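PDB 2GZS: IroE protein, which catalyses the hydrolysis of the trilactone siderophore enterobactin and its glucosylated forms, usually cutting the ring once to give linear trimers. Local coordinates for residues 4-16 / 26-38. Numbering follows the deposited sequence.
Sequences ADKGSVFYHFSAT and HYRVWTAVPNTTA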
loop_
_atom_site.group_PDB
_atom_site.type_symbol
_atom_site.label_atom_id
_atom_site.label_comp_id
_atom_site.label_asym_id
_atom_site.label_seq_id
_atom_site.Cartn_x
_atom_site.Cartn_y
_atom_site.Cartn_z
ATOM N N ALA A 4 -11.969 10.763 9.875
ATOM C CA ALA A 4 -11.028 11.796 10.271
ATOM C C ALA A 4 -11.690 13.085 10.770
ATOM O O ALA A 4 -11.195 13.778 11.674
ATOM C CB ALA A 4 -10.155 12.198 9.082
ATOM N N ASP A 5 -12.814 13.434 10.152
ATOM C CA ASP A 5 -13.544 14.637 10.492
ATOM C C ASP A 5 -14.271 14.448 11.823
ATOM O O ASP A 5 -14.348 15.379 12.619
ATOM C CB ASP A 5 -14.612 15.017 9.436
ATOM C CG ASP A 5 -13.928 15.234 8.088
ATOM O OD1 ASP A 5 -13.066 16.132 8.014
ATOM O OD2 ASP A 5 -14.262 14.503 7.150
ATOM N N LYS A 6 -14.797 13.237 12.017
ATOM C CA LYS A 6 -15.559 12.916 13.229
ATOM C C LYS A 6 -14.673 12.629 14.419
ATOM O O LYS A 6 -15.039 13.008 15.540
ATOM C CB LYS A 6 -16.483 11.739 12.919
ATOM C CG LYS A 6 -16.525 10.657 13.985
ATOM C CD LYS A 6 -17.508 9.565 13.570
ATOM C CE LYS A 6 -18.431 9.193 14.718
ATOM N NZ LYS A 6 -19.197 7.943 14.404
ATOM N N GLY A 7 -13.500 12.012 14.248
ATOM C CA GLY A 7 -12.696 11.688 15.442
ATOM C C GLY A 7 -12.982 10.298 15.957
ATOM O O GLY A 7 -14.023 9.740 15.650
ATOM N N SER A 8 -12.039 9.716 16.691
ATOM C CA SER A 8 -12.196 8.398 17.268
ATOM C C SER A 8 -11.586 8.375 18.668
ATOM O O SER A 8 -10.573 9.067 18.941
ATOM C CB SER A 8 -11.564 7.306 16.415
ATOM O OG SER A 8 -11.540 6.076 17.075
ATOM N N VAL A 9 -12.212 7.568 19.549
ATOM C CA VAL A 9 -11.550 7.503 20.841
ATOM C C VAL A 9 -10.237 6.782 20.746
ATOM O O VAL A 9 -9.374 6.835 21.614
ATOM C CB VAL A 9 -12.468 6.799 21.869
ATOM C CG1 VAL A 9 -13.590 7.688 22.296
ATOM C CG2 VAL A 9 -13.040 5.502 21.263
ATOM N N PHE A 10 -9.962 5.990 19.670
ATOM C CA PHE A 10 -8.779 5.186 19.601
ATOM C C PHE A 10 -7.570 5.868 18.910
ATOM O O PHE A 10 -6.456 5.472 19.123
ATOM C CB PHE A 10 -9.155 3.904 18.794
ATOM C CG PHE A 10 -10.072 2.957 19.611
ATOM C CD1 PHE A 10 -9.554 2.264 20.667
ATOM C CD2 PHE A 10 -11.406 2.880 19.226
ATOM C CE1 PHE A 10 -10.413 1.409 21.380
ATOM C CE2 PHE A 10 -12.273 2.050 19.930
ATOM C CZ PHE A 10 -11.743 1.379 21.006
ATOM N N TYR A 11 -7.886 6.867 18.098
ATOM C CA TYR A 11 -6.914 7.472 17.173
ATOM C C TYR A 11 -7.267 8.939 16.948
ATOM O O TYR A 11 -8.410 9.344 17.033
ATOM C CB TYR A 11 -7.008 6.811 15.779
ATOM C CG TYR A 11 -6.180 5.622 15.468
ATOM C CD1 TYR A 11 -6.478 4.355 15.979
ATOM C CD2 TYR A 11 -5.036 5.709 14.656
ATOM C CE1 TYR A 11 -5.753 3.197 15.749
ATOM C CE2 TYR A 11 -4.302 4.551 14.414
ATOM C CZ TYR A 11 -4.635 3.304 14.926
ATOM O OH TYR A 11 -3.896 2.170 14.682
ATOM N N HIS A 12 -6.273 9.771 16.650
ATOM C CA HIS A 12 -6.506 11.158 16.263
ATOM C C HIS A 12 -5.958 11.374 14.844
ATOM O O HIS A 12 -5.030 10.723 14.440
ATOM C CB HIS A 12 -5.826 12.172 17.183
ATOM C CG HIS A 12 -4.396 12.061 17.541
ATOM N ND1 HIS A 12 -3.888 11.121 18.387
ATOM C CD2 HIS A 12 -3.316 12.806 17.158
ATOM C CE1 HIS A 12 -2.578 11.240 18.563
ATOM N NE2 HIS A 12 -2.243 12.264 17.801
ATOM N N PHE A 13 -6.548 12.318 14.175
ATOM C CA PHE A 13 -6.270 12.442 12.734
ATOM C C PHE A 13 -5.851 13.843 12.364
ATOM O O PHE A 13 -6.300 14.816 12.937
ATOM C CB PHE A 13 -7.580 12.189 11.995
ATOM C CG PHE A 13 -8.143 10.818 12.212
ATOM C CD1 PHE A 13 -7.878 9.821 11.306
ATOM C CD2 PHE A 13 -8.928 10.577 13.356
ATOM C CE1 PHE A 13 -8.412 8.565 11.534
ATOM C CE2 PHE A 13 -9.449 9.309 13.555
ATOM C CZ PHE A 13 -9.180 8.307 12.657
ATOM N N SER A 14 -5.011 13.920 11.323
ATOM C CA SER A 14 -4.798 15.225 10.711
ATOM C C SER A 14 -4.765 15.050 9.204
ATOM O O SER A 14 -4.652 13.891 8.741
ATOM C CB SER A 14 -3.544 15.872 11.308
ATOM O OG SER A 14 -2.453 15.021 11.160
ATOM N N ALA A 15 -4.928 16.106 8.425
ATOM C CA ALA A 15 -4.908 15.961 6.956
ATOM C C ALA A 15 -3.922 16.982 6.388
ATOM O O ALA A 15 -3.814 18.072 6.941
ATOM C CB ALA A 15 -6.271 16.132 6.310
ATOM N N THR A 16 -3.162 16.633 5.356
ATOM C CA THR A 16 -2.209 17.538 4.716
ATOM C C THR A 16 -2.407 17.398 3.198
ATOM O O THR A 16 -3.028 16.463 2.693
ATOM C CB THR A 16 -0.756 17.250 5.046
ATOM O OG1 THR A 16 -0.303 15.965 4.636
ATOM C CG2 THR A 16 -0.643 17.151 6.576
ATOM N N HIS A 26 -3.495 16.345 -7.308
ATOM C CA HIS A 26 -3.557 17.067 -6.022
ATOM C C HIS A 26 -3.910 16.057 -4.932
ATOM O O HIS A 26 -4.982 15.452 -5.052
ATOM C CB HIS A 26 -4.621 18.176 -6.120
ATOM C CG HIS A 26 -4.348 19.067 -7.323
ATOM N ND1 HIS A 26 -3.264 19.928 -7.277
ATOM C CD2 HIS A 26 -4.899 19.151 -8.536
ATOM C CE1 HIS A 26 -3.219 20.560 -8.454
ATOM N NE2 HIS A 26 -4.191 20.106 -9.216
ATOM N N TYR A 27 -3.013 15.881 -3.974
ATOM C CA TYR A 27 -3.090 14.805 -2.976
ATOM C C TYR A 27 -3.724 15.319 -1.684
ATOM O O TYR A 27 -3.491 16.451 -1.275
ATOM C CB TYR A 27 -1.696 14.180 -2.680
ATOM C CG TYR A 27 -1.127 13.667 -4.010
ATOM C CD1 TYR A 27 -1.334 12.388 -4.453
ATOM C CD2 TYR A 27 -0.391 14.554 -4.788
ATOM C CE1 TYR A 27 -0.832 11.888 -5.667
ATOM C CE2 TYR A 27 0.113 14.095 -6.011
ATOM C CZ TYR A 27 -0.100 12.812 -6.423
ATOM O OH TYR A 27 0.393 12.361 -7.638
ATOM N N ARG A 28 -4.482 14.432 -1.050
ATOM C CA ARG A 28 -5.041 14.709 0.299
ATOM C C ARG A 28 -4.594 13.581 1.176
ATOM O O ARG A 28 -4.896 12.436 0.814
ATOM C CB ARG A 28 -6.560 14.781 0.220
ATOM C CG ARG A 28 -7.222 15.114 1.592
ATOM C CD ARG A 28 -8.690 15.388 1.320
ATOM N NE ARG A 28 -9.095 16.533 0.513
ATOM C CZ ARG A 28 -10.244 16.516 -0.182
ATOM N NH1 ARG A 28 -11.011 15.425 -0.129
ATOM N NH2 ARG A 28 -10.555 17.591 -0.894
ATOM N N VAL A 29 -3.768 13.816 2.208
ATOM C CA VAL A 29 -3.109 12.744 2.941
ATOM C C VAL A 29 -3.600 12.825 4.395
ATOM O O VAL A 29 -3.442 13.875 5.046
ATOM C CB VAL A 29 -1.583 12.854 2.878
ATOM C CG1 VAL A 29 -0.913 11.766 3.734
ATOM C CG2 VAL A 29 -1.194 12.800 1.393
ATOM N N TRP A 30 -4.185 11.728 4.849
ATOM C CA TRP A 30 -4.648 11.671 6.237
ATOM C C TRP A 30 -3.647 10.843 7.038
ATOM O O TRP A 30 -3.193 9.756 6.638
ATOM C CB TRP A 30 -6.008 11.022 6.391
ATOM C CG TRP A 30 -7.142 11.766 5.800
ATOM C CD1 TRP A 30 -7.952 12.638 6.492
ATOM C CD2 TRP A 30 -7.641 11.743 4.450
ATOM N NE1 TRP A 30 -8.912 13.148 5.638
ATOM C CE2 TRP A 30 -8.728 12.606 4.379
ATOM C CE3 TRP A 30 -7.201 11.030 3.302
ATOM C CZ2 TRP A 30 -9.436 12.805 3.212
ATOM C CZ3 TRP A 30 -7.921 11.244 2.121
ATOM C CH2 TRP A 30 -9.008 12.121 2.080
ATOM N N THR A 31 -3.264 11.367 8.200
ATOM C CA THR A 31 -2.427 10.640 9.136
ATOM C C THR A 31 -3.238 10.302 10.389
ATOM O O THR A 31 -3.763 11.235 11.031
ATOM C CB THR A 31 -1.156 11.421 9.496
ATOM O OG1 THR A 31 -0.431 11.698 8.280
ATOM C CG2 THR A 31 -0.202 10.577 10.327
ATOM N N ALA A 32 -3.404 9.042 10.725
ATOM C CA ALA A 32 -4.127 8.559 11.876
ATOM C C ALA A 32 -3.100 8.052 12.869
ATOM O O ALA A 32 -2.376 7.108 12.604
ATOM C CB ALA A 32 -5.150 7.459 11.520
ATOM N N VAL A 33 -3.025 8.700 14.064
ATOM C CA VAL A 33 -2.035 8.351 15.080
ATOM C C VAL A 33 -2.767 7.692 16.258
ATOM O O VAL A 33 -3.785 8.276 16.683
ATOM C CB VAL A 33 -1.291 9.593 15.596
ATOM C CG1 VAL A 33 -0.317 9.227 16.682
ATOM C CG2 VAL A 33 -0.522 10.325 14.468
ATOM N N PRO A 34 -2.318 6.570 16.754
ATOM C CA PRO A 34 -3.006 5.929 17.891
ATOM C C PRO A 34 -3.015 6.859 19.120
ATOM O O PRO A 34 -2.086 7.625 19.327
ATOM C CB PRO A 34 -2.165 4.710 18.162
ATOM C CG PRO A 34 -1.462 4.414 16.839
ATOM C CD PRO A 34 -1.135 5.785 16.304
ATOM N N ASN A 35 -4.105 6.758 19.869
ATOM C CA ASN A 35 -4.159 7.495 21.143
ATOM C C ASN A 35 -3.568 6.691 22.256
ATOM O O ASN A 35 -3.435 7.233 23.355
ATOM C CB ASN A 35 -5.623 7.827 21.449
ATOM C CG ASN A 35 -6.122 8.966 20.618
ATOM O OD1 ASN A 35 -5.349 9.573 19.844
ATOM N ND2 ASN A 35 -7.382 9.361 20.748
ATOM N N THR A 36 -3.283 5.425 22.036
ATOM C CA THR A 36 -2.532 4.650 23.045
ATOM C C THR A 36 -1.058 4.890 22.768
ATOM O O THR A 36 -0.566 5.175 21.659
ATOM C CB THR A 36 -3.041 3.220 23.009
ATOM O OG1 THR A 36 -2.948 2.619 21.719
ATOM C CG2 THR A 36 -4.572 3.259 23.214
ATOM N N THR A 37 -0.274 4.834 23.829
ATOM C CA THR A 37 1.154 5.207 23.774
ATOM C C THR A 37 1.983 4.248 22.915
ATOM O O THR A 37 1.714 3.054 22.887
ATOM C CB THR A 37 1.632 5.317 25.233
ATOM O OG1 THR A 37 0.933 6.446 25.816
ATOM C CG2 THR A 37 3.115 5.603 25.364
ATOM N N ALA A 38 2.932 4.750 22.167
ATOM C CA ALA A 38 3.738 3.939 21.236
ATOM C C ALA A 38 4.702 3.056 21.991
ATOM O O ALA A 38 5.136 3.505 23.052
ATOM C CB ALA A 38 4.564 4.850 20.349
HETATM O O HOH W 1 -5.150 3.148 19.991
HETATM O O HOH W 2 -1.588 14.111 7.223
HETATM O O HOH W 3 -2.647 13.068 13.276
#
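Strands 11-19 and 26-34 form the antiparallel beta hairpin that begins the mixed sheet of this alpha/beta-hydrolase fold. Three hydrogen-bonded pairs, His-12 with Val-33, Ser-14 with Thr-31 and Thr-16 with Val-29, each exchange two backbone bonds, with the axes of 11-16 and 26-34 at 156°. Just past the Tyr-11/Pro-34 pair, where the ladder ends, loop residue Asn-35 adds one backbone bond, N to Phe-10 O (2.8 Å); its side-chain amide bonds at both ends, OD1 taking a short, nearly linear bond from His-12 ND1 (2.6 Å) and ND2 giving a weak one to Val-9 O. The imidazole and amide planes are 24° apart, with OD1 at the ring edge. With chi1 at 50°, His-12 CG sits between its backbone N and carbonyl carbon, and the ring lies alongside Val-33, whose CB packs over one face, 3.8 Å from the ring centroid. Farther along, a water bonds to Thr-31 OG1 and Val-29 O, with weaker links to Ser-14 O and Thr-16 OG1; another joins Ser-14 OG to Thr-31 O. Packing is apolar on the face bearing Phe-13, Ala-15, Trp-30 and Ala-32. Ala-32 CB meets both Phe-13 CE1 (3.4 Å) and Tyr-11 CD2 (3.6 Å), and Tyr-11 lies with Pro-34 CA above its ring centre. Ala-4 CB, from helix 2-6, touches Trp-30 CD1 at 3.4 Å, and Ala-15 CB approaches the indole off-centre. Met-55 of helix 51-57 joins Ala-4, Phe-13 and Trp-30, whereas Leu-63 and Leu-66 of helix 60-66 pack on Tyr-11, whose OH bonds to Pro-72 O. Val-29 and Thr-31 contact helix 117-132, and strand 26-34 pairs along its other edge with strand 73-79, leaving 11-19 as an outermost strand.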